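Local coordinates for protein CRISPR system Cmr subunit Cmr6 (Pyrococcus furiosus, PDB 4W8V) that binds RNA as a subunit that, together with Cmr1, caps the elongated type III-B Cmr ribonucleoprotein complex of CRISPR antiviral defence, at residues G17-Q22 with K217-V222; S23-G28 with P48-S53; V201-A206 with G240-Y245. All coordinates share one frame; numbering follows the deposited sequence.

Interaction 1 of 3, residues G17-Q22 with K217-V222; sequences GKFKTQ and KAFSLV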
ATOM      1  N   GLY A  17      -4.580  14.182   1.712  1.00 66.00           N
ATOM      2  CA  GLY A  17      -5.130  14.148   3.052  1.00 62.36           C
ATOM      3  C   GLY A  17      -4.033  14.111   4.098  1.00 61.87           C
ATOM      4  O   GLY A  17      -2.892  13.799   3.796  1.00 65.99           O
ATOM      5  N   LYS A  18      -4.383  14.439   5.334  1.00 70.82           N
ATOM      6  CA  LYS A  18      -3.449  14.345   6.445  1.00 74.03           C
ATOM      7  C   LYS A  18      -3.725  13.098   7.276  1.00 71.76           C
ATOM      8  O   LYS A  18      -4.852  12.870   7.696  1.00 70.59           O
ATOM      9  CB  LYS A  18      -3.530  15.583   7.330  1.00 73.42           C
ATOM     10  CG  LYS A  18      -3.072  16.861   6.672  1.00 79.77           C
ATOM     11  CD  LYS A  18      -3.023  17.975   7.696  1.00 79.07           C
ATOM     12  CE  LYS A  18      -2.748  19.324   7.066  1.00 91.97           C
ATOM     13  NZ  LYS A  18      -3.005  20.402   8.057  1.00 94.46           N
ATOM     14  N   PHE A  19      -2.688  12.302   7.517  1.00 64.75           N
ATOM     15  CA  PHE A  19      -2.839  11.022   8.205  1.00 61.18           C
ATOM     16  C   PHE A  19      -1.934  10.964   9.419  1.00 61.00           C
ATOM     17  O   PHE A  19      -0.822  11.475   9.389  1.00 64.79           O
ATOM     18  CB  PHE A  19      -2.529   9.860   7.255  1.00 62.68           C
ATOM     19  CG  PHE A  19      -3.550   9.684   6.157  1.00 64.30           C
ATOM     20  CD1 PHE A  19      -3.693  10.639   5.154  1.00 66.62           C
ATOM     21  CD2 PHE A  19      -4.361   8.557   6.125  1.00 57.73           C
ATOM     22  CE1 PHE A  19      -4.626  10.482   4.144  1.00 67.68           C
ATOM     23  CE2 PHE A  19      -5.305   8.390   5.121  1.00 59.67           C
ATOM     24  CZ  PHE A  19      -5.436   9.344   4.123  1.00 61.60           C
ATOM     25  N   LYS A  20      -2.421  10.369  10.500  1.00 60.95           N
ATOM     26  CA  LYS A  20      -1.576  10.152  11.666  1.00 61.58           C
ATOM     27  C   LYS A  20      -1.366   8.666  11.839  1.00 59.14           C
ATOM     28  O   LYS A  20      -2.211   7.883  11.418  1.00 60.56           O
ATOM     29  CB  LYS A  20      -2.190  10.753  12.930  1.00 63.98           C
ATOM     30  CG  LYS A  20      -3.563  10.212  13.272  1.00 88.45           C
ATOM     31  CD  LYS A  20      -4.171  10.952  14.456  1.00110.36           C
ATOM     32  CE  LYS A  20      -5.612  10.525  14.718  1.00120.09           C
ATOM     33  NZ  LYS A  20      -5.692   9.173  15.337  1.00125.68           N
ATOM     34  N   THR A  21      -0.234   8.285  12.431  1.00 55.08           N
ATOM     35  CA  THR A  21       0.052   6.886  12.729  1.00 59.81           C
ATOM     36  C   THR A  21      -0.873   6.397  13.847  1.00 67.45           C
ATOM     37  O   THR A  21      -0.748   6.847  14.987  1.00 67.45           O
ATOM     38  CB  THR A  21       1.531   6.693  13.145  1.00 56.11           C
ATOM     39  OG1 THR A  21       1.904   7.717  14.075  1.00 59.75           O
ATOM     40  CG2 THR A  21       2.462   6.777  11.924  1.00 45.84           C
ATOM     41  N   GLN A  22      -1.817   5.513  13.529  1.00 58.39           N
ATOM     42  CA  GLN A  22      -2.736   5.017  14.550  1.00 60.15           C
ATOM     43  C   GLN A  22      -2.014   4.068  15.515  1.00 64.96           C
ATOM     44  O   GLN A  22      -2.257   4.092  16.723  1.00 66.91           O
ATOM     45  CB  GLN A  22      -3.943   4.314  13.924  1.00 65.51           C
ATOM     46  CG  GLN A  22      -4.998   3.901  14.963  1.00 77.54           C
ATOM     47  CD  GLN A  22      -6.002   2.880  14.449  1.00 90.47           C
ATOM     48  OE1 GLN A  22      -5.635   1.876  13.837  1.00 99.99           O
ATOM     49  NE2 GLN A  22      -7.277   3.135  14.701  1.00 86.87           N
ATOM     50  N   LYS A 217     -10.688   7.846  -6.816  1.00 60.07           N
ATOM     51  CA  LYS A 217     -10.913   6.452  -6.482  1.00 70.71           C
ATOM     52  C   LYS A 217      -9.636   5.848  -5.915  1.00 68.81           C
ATOM     53  O   LYS A 217      -9.667   5.141  -4.906  1.00 69.74           O
ATOM     54  CB  LYS A 217     -11.374   5.674  -7.709  1.00 79.07           C
ATOM     55  CG  LYS A 217     -12.706   6.135  -8.252  1.00 75.85           C
ATOM     56  CD  LYS A 217     -13.231   5.175  -9.298  1.00 83.34           C
ATOM     57  CE  LYS A 217     -14.508   5.708  -9.941  1.00 91.18           C
ATOM     58  NZ  LYS A 217     -15.027   4.785 -10.990  1.00 94.22           N
ATOM     59  N   ALA A 218      -8.518   6.160  -6.567  1.00 69.29           N
ATOM     60  CA  ALA A 218      -7.200   5.711  -6.142  1.00 70.98           C
ATOM     61  C   ALA A 218      -6.926   6.120  -4.705  1.00 65.16           C
ATOM     62  O   ALA A 218      -6.443   5.330  -3.891  1.00 69.16           O
ATOM     63  CB  ALA A 218      -6.117   6.267  -7.070  1.00 61.94           C
ATOM     64  N   PHE A 219      -7.255   7.361  -4.400  1.00 66.55           N
ATOM     65  CA  PHE A 219      -7.057   7.910  -3.071  1.00 59.99           C
ATOM     66  C   PHE A 219      -7.871   7.140  -2.037  1.00 63.83           C
ATOM     67  O   PHE A 219      -7.435   6.935  -0.907  1.00 66.50           O
ATOM     68  CB  PHE A 219      -7.436   9.396  -3.055  1.00 54.42           C
ATOM     69  CG  PHE A 219      -7.127  10.078  -1.756  1.00 60.09           C
ATOM     70  CD1 PHE A 219      -5.818  10.395  -1.416  1.00 57.33           C
ATOM     71  CD2 PHE A 219      -8.135  10.381  -0.863  1.00 65.47           C
ATOM     72  CE1 PHE A 219      -5.526  11.005  -0.211  1.00 52.50           C
ATOM     73  CE2 PHE A 219      -7.855  11.006   0.344  1.00 65.01           C
ATOM     74  CZ  PHE A 219      -6.547  11.318   0.668  1.00 66.66           C
ATOM     75  N   SER A 220      -9.056   6.709  -2.442  1.00 68.26           N
ATOM     76  CA  SER A 220      -9.964   6.015  -1.546  1.00 71.76           C
ATOM     77  C   SER A 220      -9.435   4.617  -1.246  1.00 65.07           C
ATOM     78  O   SER A 220      -9.550   4.119  -0.133  1.00 63.72           O
ATOM     79  CB  SER A 220     -11.361   5.949  -2.160  1.00 72.48           C
ATOM     80  OG  SER A 220     -12.023   7.188  -2.018  1.00 75.45           O
ATOM     81  N   LEU A 221      -8.831   4.002  -2.249  1.00 61.15           N
ATOM     82  CA  LEU A 221      -8.190   2.724  -2.048  1.00 65.72           C
ATOM     83  C   LEU A 221      -6.992   2.881  -1.112  1.00 59.27           C
ATOM     84  O   LEU A 221      -6.768   2.049  -0.246  1.00 55.95           O
ATOM     85  CB  LEU A 221      -7.778   2.121  -3.395  1.00 73.84           C
ATOM     86  CG  LEU A 221      -8.939   1.588  -4.239  1.00 72.45           C
ATOM     87  CD1 LEU A 221      -8.437   1.077  -5.569  1.00 66.90           C
ATOM     88  CD2 LEU A 221      -9.699   0.494  -3.482  1.00 69.25           C
ATOM     89  N   VAL A 222      -6.244   3.966  -1.262  1.00 58.50           N
ATOM     90  CA  VAL A 222      -5.053   4.186  -0.444  1.00 53.48           C
ATOM     91  C   VAL A 222      -5.433   4.368   1.025  1.00 65.75           C
ATOM     92  O   VAL A 222      -4.793   3.802   1.926  1.00 62.33           O
ATOM     93  CB  VAL A 222      -4.271   5.406  -0.963  1.00 56.55           C
ATOM     94  CG1 VAL A 222      -3.308   5.950   0.089  1.00 53.48           C
ATOM     95  CG2 VAL A 222      -3.545   5.049  -2.248  1.00 54.38           C
TER
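Phe19, on a strand, and Phe219, on a helix, reach toward each other from opposite directions and meet through their outer ring atoms. CE1 of Phe19 lies 4.1 Å from CZ of Phe219, and CZ of Phe19 is equally near that same atom. The helix carbon lies at the edge of Phe19, close to the plane of that ring. The ring planes are steeply inclined, at about 75°, and Phe19 comes to Phe219 obliquely. With CG anti to its carbonyl carbon (chi1 -69°), Phe19 carries its ring off the strand toward the helix. Its edge also receives Gly17 O from two residues back along the strand, lying in the ring plane. Phe219 sets off along a different course, with CG anti to its backbone nitrogen (chi1 -174°), which carries the ring from the helix to the backbone of Gly17. There CZ of Phe219 comes 3.6 Å from Gly17 N, and CE1 of Phe219 3.8 Å from the same nitrogen. With no side chain at Gly17, an aromatic ring can rest directly on the strand. The contact is one of packing; the backbone of Gly17 is hydrogen-bonded to Val205 on the next strand. The setting is a worked example of a ferredoxin-like βαββαβ fold, as in other RAMP proteins: strand 13-21 is central in the four-stranded antiparallel sheet, and helix 212-228 is the second of the two helices covering one face. Around the aromatic pair, Val205 touches Phe19 and Val207 touches Phe219, while Val222, one turn further along the helix, packs on Val205 and on Ile55 and Thr59 of helix 52-68. Lys18 starts its side chain away from the helix, and its NZ forms a salt bridge with Glu153.

Interaction 2 of 3, residues S23-G28 with P48-S53; sequences SRLVVG and PYIPGS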
ATOM      1  N   SER A  23      -1.130   3.240  14.965  1.00 58.84           N
ATOM      2  CA  SER A  23      -0.234   2.399  15.735  1.00 56.64           C
ATOM      3  C   SER A  23       1.201   2.773  15.353  1.00 63.39           C
ATOM      4  O   SER A  23       1.413   3.576  14.448  1.00 63.50           O
ATOM      5  CB  SER A  23      -0.508   0.897  15.472  1.00 59.05           C
ATOM      6  OG  SER A  23      -0.373   0.567  14.099  1.00 62.16           O
ATOM      7  N   ARG A  24       2.192   2.204  16.033  1.00 61.43           N
ATOM      8  CA  ARG A  24       3.569   2.544  15.717  1.00 51.06           C
ATOM      9  C   ARG A  24       3.950   2.106  14.315  1.00 57.21           C
ATOM     10  O   ARG A  24       3.489   1.076  13.795  1.00 54.17           O
ATOM     11  CB  ARG A  24       4.523   1.930  16.723  1.00 59.14           C
ATOM     12  CG  ARG A  24       4.462   2.553  18.068  1.00 64.84           C
ATOM     13  CD  ARG A  24       5.175   1.703  19.084  1.00 72.07           C
ATOM     14  NE  ARG A  24       4.720   2.072  20.413  1.00 95.99           N
ATOM     15  CZ  ARG A  24       5.407   2.844  21.240  1.00111.86           C
ATOM     16  NH1 ARG A  24       6.598   3.301  20.879  1.00116.52           N
ATOM     17  NH2 ARG A  24       4.910   3.143  22.429  1.00117.55           N
ATOM     18  N   LEU A  25       4.806   2.906  13.700  1.00 58.01           N
ATOM     19  CA  LEU A  25       5.215   2.651  12.336  1.00 61.88           C
ATOM     20  C   LEU A  25       6.692   2.267  12.292  1.00 58.93           C
ATOM     21  O   LEU A  25       7.551   2.960  12.851  1.00 66.92           O
ATOM     22  CB  LEU A  25       4.931   3.881  11.479  1.00 53.45           C
ATOM     23  CG  LEU A  25       5.321   3.888  10.010  1.00 56.26           C
ATOM     24  CD1 LEU A  25       4.530   2.841   9.177  1.00 45.91           C
ATOM     25  CD2 LEU A  25       5.084   5.308   9.512  1.00 54.11           C
ATOM     26  N   VAL A  26       6.960   1.139  11.647  1.00 58.62           N
ATOM     27  CA  VAL A  26       8.293   0.558  11.573  1.00 54.79           C
ATOM     28  C   VAL A  26       8.812   0.658  10.141  1.00 53.09           C
ATOM     29  O   VAL A  26       8.276   0.052   9.223  1.00 60.35           O
ATOM     30  CB  VAL A  26       8.276  -0.908  12.036  1.00 63.81           C
ATOM     31  CG1 VAL A  26       9.686  -1.475  12.099  1.00 54.22           C
ATOM     32  CG2 VAL A  26       7.586  -1.016  13.398  1.00 61.16           C
ATOM     33  N   VAL A  27       9.848   1.461   9.962  1.00 53.81           N
ATOM     34  CA  VAL A  27      10.347   1.847   8.642  1.00 52.99           C
ATOM     35  C   VAL A  27      11.810   1.461   8.486  1.00 55.51           C
ATOM     36  O   VAL A  27      12.615   1.758   9.352  1.00 61.97           O
ATOM     37  CB  VAL A  27      10.208   3.390   8.427  1.00 57.61           C
ATOM     38  CG1 VAL A  27      10.611   3.757   7.023  1.00 58.68           C
ATOM     39  CG2 VAL A  27       8.788   3.838   8.719  1.00 49.50           C
ATOM     40  N   GLY A  28      12.159   0.792   7.388  1.00 60.60           N
ATOM     41  CA  GLY A  28      13.547   0.474   7.092  1.00 51.52           C
ATOM     42  C   GLY A  28      14.281   1.654   6.483  1.00 65.06           C
ATOM     43  O   GLY A  28      13.773   2.316   5.570  1.00 59.88           O
ATOM     44  N   PRO A  48      11.428   9.091   9.225  1.00 56.43           N
ATOM     45  CA  PRO A  48      11.563   8.873   7.784  1.00 55.19           C
ATOM     46  C   PRO A  48      10.224   8.947   7.057  1.00 50.51           C
ATOM     47  O   PRO A  48       9.176   9.018   7.681  1.00 59.53           O
ATOM     48  CB  PRO A  48      12.161   7.468   7.712  1.00 58.44           C
ATOM     49  CG  PRO A  48      11.631   6.800   8.930  1.00 54.55           C
ATOM     50  CD  PRO A  48      11.633   7.837   9.982  1.00 58.13           C
ATOM     51  N   TYR A  49      10.236   8.968   5.737  1.00 55.47           N
ATOM     52  CA  TYR A  49       8.969   8.954   5.016  1.00 59.31           C
ATOM     53  C   TYR A  49       8.580   7.550   4.594  1.00 60.63           C
ATOM     54  O   TYR A  49       9.343   6.596   4.765  1.00 59.94           O
ATOM     55  CB  TYR A  49       9.028   9.858   3.780  1.00 51.05           C
ATOM     56  CG  TYR A  49      10.014   9.418   2.710  1.00 52.47           C
ATOM     57  CD1 TYR A  49       9.596   8.698   1.596  1.00 51.97           C
ATOM     58  CD2 TYR A  49      11.354   9.757   2.803  1.00 61.26           C
ATOM     59  CE1 TYR A  49      10.489   8.321   0.607  1.00 60.82           C
ATOM     60  CE2 TYR A  49      12.262   9.388   1.813  1.00 58.68           C
ATOM     61  CZ  TYR A  49      11.827   8.676   0.718  1.00 61.35           C
ATOM     62  OH  TYR A  49      12.740   8.332  -0.263  1.00 53.87           O
ATOM     63  N   ILE A  50       7.366   7.447   4.059  1.00 69.29           N
ATOM     64  CA  ILE A  50       6.853   6.210   3.482  1.00 56.81           C
ATOM     65  C   ILE A  50       6.873   6.334   1.976  1.00 55.70           C
ATOM     66  O   ILE A  50       6.151   7.163   1.418  1.00 55.76           O
ATOM     67  CB  ILE A  50       5.416   5.934   3.940  1.00 64.27           C
ATOM     68  CG1 ILE A  50       5.356   5.765   5.465  1.00 63.70           C
ATOM     69  CG2 ILE A  50       4.856   4.731   3.210  1.00 62.16           C
ATOM     70  CD1 ILE A  50       4.160   6.460   6.114  1.00 61.50           C
ATOM     71  N   PRO A  51       7.688   5.504   1.304  1.00 61.74           N
ATOM     72  CA  PRO A  51       7.814   5.548  -0.158  1.00 55.80           C
ATOM     73  C   PRO A  51       6.481   5.324  -0.867  1.00 54.83           C
ATOM     74  O   PRO A  51       5.695   4.465  -0.486  1.00 62.08           O
ATOM     75  CB  PRO A  51       8.790   4.407  -0.467  1.00 57.12           C
ATOM     76  CG  PRO A  51       9.462   4.092   0.795  1.00 57.01           C
ATOM     77  CD  PRO A  51       8.537   4.463   1.906  1.00 67.00           C
ATOM     78  N   GLY A  52       6.228   6.104  -1.900  1.00 58.00           N
ATOM     79  CA  GLY A  52       5.003   5.968  -2.666  1.00 69.51           C
ATOM     80  C   GLY A  52       4.875   4.613  -3.349  1.00 61.60           C
ATOM     81  O   GLY A  52       3.772   4.173  -3.680  1.00 68.13           O
ATOM     82  N   SER A  53       6.009   3.956  -3.582  1.00 62.11           N
ATOM     83  CA  SER A  53       6.003   2.621  -4.162  1.00 61.25           C
ATOM     84  C   SER A  53       5.449   1.638  -3.138  1.00 62.17           C
ATOM     85  O   SER A  53       4.748   0.692  -3.493  1.00 61.54           O
ATOM     86  CB  SER A  53       7.410   2.212  -4.631  1.00 64.32           C
ATOM     87  OG  SER A  53       8.313   2.058  -3.543  1.00 67.82           O
TER
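Val27 and Pro48 form the broader half of this apolar contact, lying alongside each other but running opposite ways. CG of the Pro48 ring rests against the CB-CG1 bond of Val27, 3.7 Å from each of those two atoms, with Val27 CG2 a little further off. Val27 CG1, anti to the backbone nitrogen (chi1 -175°), also faces the backbone past the proline, 3.8 Å from Tyr49 O. The second meeting is narrower: Leu25 and Ile50 cross obliquely, and one methyl of each does the touching, Leu25 CD2 lying 3.7 Å from Ile50 CD1. Both strand side chains issue from the same face of 25-28, as alternation requires, whereas Val26 between them turns to Phe194 and Thr196.

Further out, hydrogen bonds fix both sides. The backbone of Leu25 pairs with Val197 and that of Val27 with Leu195, which makes 25-28 an edge strand of the small three-stranded sheet. Across the contact the backbone of Ile50 is bonded to Ala147 of strand 143-149, and Asp146 OD1 accepts from Gly52 N at the start of the helix, just after Pro51 in the N-cap position. Phe203 touches both Leu25 and Ile50, bringing the main sheet into the same cluster. The backbones of Arg24 and Val26 are hydrogen-bonded to Gly240 and Ala233. The arrangement thus joins two features familiar from RAMP proteins: the Ile-Pro-Gly-Ser entry into the first helix of the ferredoxin-like fold, and a strand lying along the glycine-rich loop near the C-terminus.

Interaction 3 of 3, residues V201-A206 with G240-Y245; sequences VPFLVA and GRLVEY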
ATOM      1  N   VAL A 201       1.955  10.639  14.771  1.00 72.01           N
ATOM      2  CA  VAL A 201       2.879  11.390  13.947  1.00 66.20           C
ATOM      3  C   VAL A 201       2.164  11.677  12.629  1.00 62.57           C
ATOM      4  O   VAL A 201       1.579  10.781  12.028  1.00 60.35           O
ATOM      5  CB  VAL A 201       4.185  10.622  13.741  1.00 63.74           C
ATOM      6  CG1 VAL A 201       5.070  11.335  12.733  1.00 66.94           C
ATOM      7  CG2 VAL A 201       4.902  10.432  15.101  1.00 60.62           C
ATOM      8  N   PRO A 202       2.147  12.947  12.214  1.00 62.11           N
ATOM      9  CA  PRO A 202       1.373  13.325  11.030  1.00 56.33           C
ATOM     10  C   PRO A 202       2.125  13.149   9.712  1.00 63.59           C
ATOM     11  O   PRO A 202       3.288  13.541   9.615  1.00 62.44           O
ATOM     12  CB  PRO A 202       1.065  14.799  11.274  1.00 53.85           C
ATOM     13  CG  PRO A 202       2.134  15.274  12.184  1.00 56.28           C
ATOM     14  CD  PRO A 202       2.577  14.115  13.006  1.00 62.56           C
ATOM     15  N   PHE A 203       1.450  12.561   8.723  1.00 56.04           N
ATOM     16  CA  PHE A 203       1.984  12.380   7.385  1.00 54.81           C
ATOM     17  C   PHE A 203       1.037  12.997   6.369  1.00 54.37           C
ATOM     18  O   PHE A 203      -0.177  12.932   6.523  1.00 52.15           O
ATOM     19  CB  PHE A 203       2.201  10.881   7.053  1.00 56.55           C
ATOM     20  CG  PHE A 203       3.393  10.281   7.728  1.00 56.52           C
ATOM     21  CD1 PHE A 203       3.354   9.963   9.071  1.00 62.71           C
ATOM     22  CD2 PHE A 203       4.559  10.040   7.021  1.00 57.91           C
ATOM     23  CE1 PHE A 203       4.462   9.429   9.700  1.00 58.42           C
ATOM     24  CE2 PHE A 203       5.671   9.501   7.636  1.00 50.53           C
ATOM     25  CZ  PHE A 203       5.627   9.193   8.971  1.00 54.77           C
ATOM     26  N   LEU A 204       1.601  13.588   5.321  1.00 58.23           N
ATOM     27  CA  LEU A 204       0.820  13.956   4.152  1.00 56.45           C
ATOM     28  C   LEU A 204       0.821  12.807   3.139  1.00 58.71           C
ATOM     29  O   LEU A 204       1.864  12.267   2.801  1.00 61.19           O
ATOM     30  CB  LEU A 204       1.377  15.221   3.514  1.00 65.71           C
ATOM     31  CG  LEU A 204       0.478  15.903   2.490  1.00 67.64           C
ATOM     32  CD1 LEU A 204      -0.633  16.658   3.203  1.00 72.59           C
ATOM     33  CD2 LEU A 204       1.294  16.840   1.647  1.00 73.84           C
ATOM     34  N   VAL A 205      -0.357  12.463   2.641  1.00 58.84           N
ATOM     35  CA  VAL A 205      -0.544  11.343   1.737  1.00 47.06           C
ATOM     36  C   VAL A 205      -1.282  11.819   0.498  1.00 55.29           C
ATOM     37  O   VAL A 205      -2.307  12.496   0.610  1.00 61.86           O
ATOM     38  CB  VAL A 205      -1.350  10.215   2.404  1.00 55.66           C
ATOM     39  CG1 VAL A 205      -1.668   9.108   1.408  1.00 56.32           C
ATOM     40  CG2 VAL A 205      -0.608   9.669   3.636  1.00 59.90           C
ATOM     41  N   ALA A 206      -0.779  11.481  -0.685  1.00 57.55           N
ATOM     42  CA  ALA A 206      -1.356  12.023  -1.905  1.00 54.40           C
ATOM     43  C   ALA A 206      -1.187  11.137  -3.123  1.00 55.13           C
ATOM     44  O   ALA A 206      -0.229  10.383  -3.232  1.00 53.44           O
ATOM     45  CB  ALA A 206      -0.742  13.394  -2.193  1.00 61.60           C
ATOM     46  N   GLY A 240       1.981   0.025  11.725  1.00 57.54           N
ATOM     47  CA  GLY A 240       1.900   0.749  10.471  1.00 57.09           C
ATOM     48  C   GLY A 240       0.536   1.160   9.945  1.00 56.34           C
ATOM     49  O   GLY A 240       0.412   1.450   8.759  1.00 56.14           O
ATOM     50  N   ARG A 241      -0.483   1.203  10.798  1.00 49.91           N
ATOM     51  CA  ARG A 241      -1.787   1.671  10.363  1.00 53.14           C
ATOM     52  C   ARG A 241      -1.864   3.213  10.422  1.00 58.45           C
ATOM     53  O   ARG A 241      -1.496   3.811  11.427  1.00 60.22           O
ATOM     54  CB  ARG A 241      -2.903   1.084  11.234  1.00 55.66           C
ATOM     55  CG  ARG A 241      -3.026  -0.417  11.233  1.00 65.20           C
ATOM     56  CD  ARG A 241      -2.897  -1.003   9.839  1.00 64.48           C
ATOM     57  NE  ARG A 241      -3.342  -2.394   9.784  1.00 65.20           N
ATOM     58  CZ  ARG A 241      -2.562  -3.441  10.017  1.00 70.60           C
ATOM     59  NH1 ARG A 241      -3.060  -4.660   9.935  1.00 71.77           N
ATOM     60  NH2 ARG A 241      -1.285  -3.274  10.330  1.00 70.14           N
ATOM     61  N   LEU A 242      -2.356   3.849   9.363  1.00 63.96           N
ATOM     62  CA  LEU A 242      -2.540   5.312   9.368  1.00 64.66           C
ATOM     63  C   LEU A 242      -3.998   5.693   9.086  1.00 70.70           C
ATOM     64  O   LEU A 242      -4.648   5.061   8.245  1.00 72.24           O
ATOM     65  CB  LEU A 242      -1.618   5.994   8.344  1.00 51.39           C
ATOM     66  CG  LEU A 242      -0.136   6.100   8.708  1.00 60.46           C
ATOM     67  CD1 LEU A 242       0.666   4.960   8.122  1.00 52.98           C
ATOM     68  CD2 LEU A 242       0.455   7.460   8.270  1.00 56.02           C
ATOM     69  N   VAL A 243      -4.510   6.712   9.789  1.00 61.50           N
ATOM     70  CA  VAL A 243      -5.879   7.173   9.566  1.00 59.91           C
ATOM     71  C   VAL A 243      -5.956   8.694   9.359  1.00 60.74           C
ATOM     72  O   VAL A 243      -5.213   9.449   9.977  1.00 61.98           O
ATOM     73  CB  VAL A 243      -6.817   6.762  10.738  1.00 71.53           C
ATOM     74  CG1 VAL A 243      -6.799   5.247  10.934  1.00 72.80           C
ATOM     75  CG2 VAL A 243      -6.440   7.471  12.043  1.00 59.51           C
ATOM     76  N   GLU A 244      -6.837   9.124   8.460  1.00 64.56           N
ATOM     77  CA  GLU A 244      -7.043  10.545   8.167  1.00 74.10           C
ATOM     78  C   GLU A 244      -7.522  11.304   9.410  1.00 78.34           C
ATOM     79  O   GLU A 244      -8.227  10.738  10.240  1.00 77.84           O
ATOM     80  CB  GLU A 244      -8.057  10.710   7.027  1.00 78.98           C
ATOM     81  CG  GLU A 244      -7.964  12.030   6.268  1.00 80.81           C
ATOM     82  CD  GLU A 244      -8.824  12.044   5.007  1.00 85.18           C
ATOM     83  OE1 GLU A 244      -9.555  11.054   4.775  1.00 84.29           O
ATOM     84  OE2 GLU A 244      -8.768  13.040   4.249  1.00 89.46           O
ATOM     85  N   TYR A 245      -7.119  12.568   9.540  1.00 76.56           N
ATOM     86  CA  TYR A 245      -7.611  13.432  10.614  1.00 80.47           C
ATOM     87  C   TYR A 245      -7.903  14.844  10.117  1.00 97.06           C
ATOM     88  O   TYR A 245      -7.615  15.163   8.964  1.00 86.36           O
ATOM     89  CB  TYR A 245      -6.618  13.489  11.780  1.00 84.10           C
ATOM     90  CG  TYR A 245      -5.360  14.299  11.526  1.00 84.34           C
ATOM     91  CD1 TYR A 245      -4.260  13.723  10.910  1.00 80.72           C
ATOM     92  CD2 TYR A 245      -5.260  15.631  11.937  1.00 83.57           C
ATOM     93  CE1 TYR A 245      -3.106  14.443  10.682  1.00 83.12           C
ATOM     94  CE2 TYR A 245      -4.104  16.364  11.711  1.00 82.09           C
ATOM     95  CZ  TYR A 245      -3.025  15.758  11.079  1.00 89.71           C
ATOM     96  OH  TYR A 245      -1.858  16.452  10.839  1.00 84.78           O
TER
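Pro202 with Tyr245 and Phe203 with Leu242 make apolar contacts between segments that are not neighbours in the sheet: 201-206 and 240-245 lie on the two sides of strand 13-21, and their side chains meet across it. Phe203 and Leu242 approach at about a right angle. A single methyl, Leu242 CD2, does the touching, 3.9 Å from Phe203 CD1 and 4.0 Å from Phe203 CB, so it nestles where the ring joins its stem. This pair lies on the helix-covered face of the sheet, with Val231 also against Leu242. On the other face Tyr245 reaches across Lys18, its CG staggered between nitrogen and carbonyl (chi1 73°), which turns the ring over toward Pro202. Tyr245 OH comes within 3.4 Å of Pro202 CB, a van der Waals contact, while the hydroxyl is hydrogen-bonded to Glu153. Backbone spacing supports this reading, with CA of Phe203 8.6 Å from CA of Leu242, too far for direct strand pairing. Two strands linked through helix 212-228, with a third inserted between them, form the split β-α-β unit of the ferredoxin-like fold.

How the interactions relate
All three contacts belong to the RAMP-family, C-terminal part of Cmr6. Interactions 1 and 3 are closest, their centres about 6 Å apart, because the strand carrying 17-22 runs between 201-206 and 240-245; Phe19 O lies 2.6 Å from Phe203 N on one side, and Gln22 N 2.7 Å from Arg241 O on the other, both probable hydrogen bonds. Interaction 2 continues the chain directly from 17-22, yet its centre is about 14 Å from that of interaction 1. Its centre is nearer to that of interaction 3, about 10 Å away, and Arg24 O lies 2.8 Å from Gly240 N, a probable hydrogen bond. Interaction 2 thereby brings the edge of the small sheet against the main one.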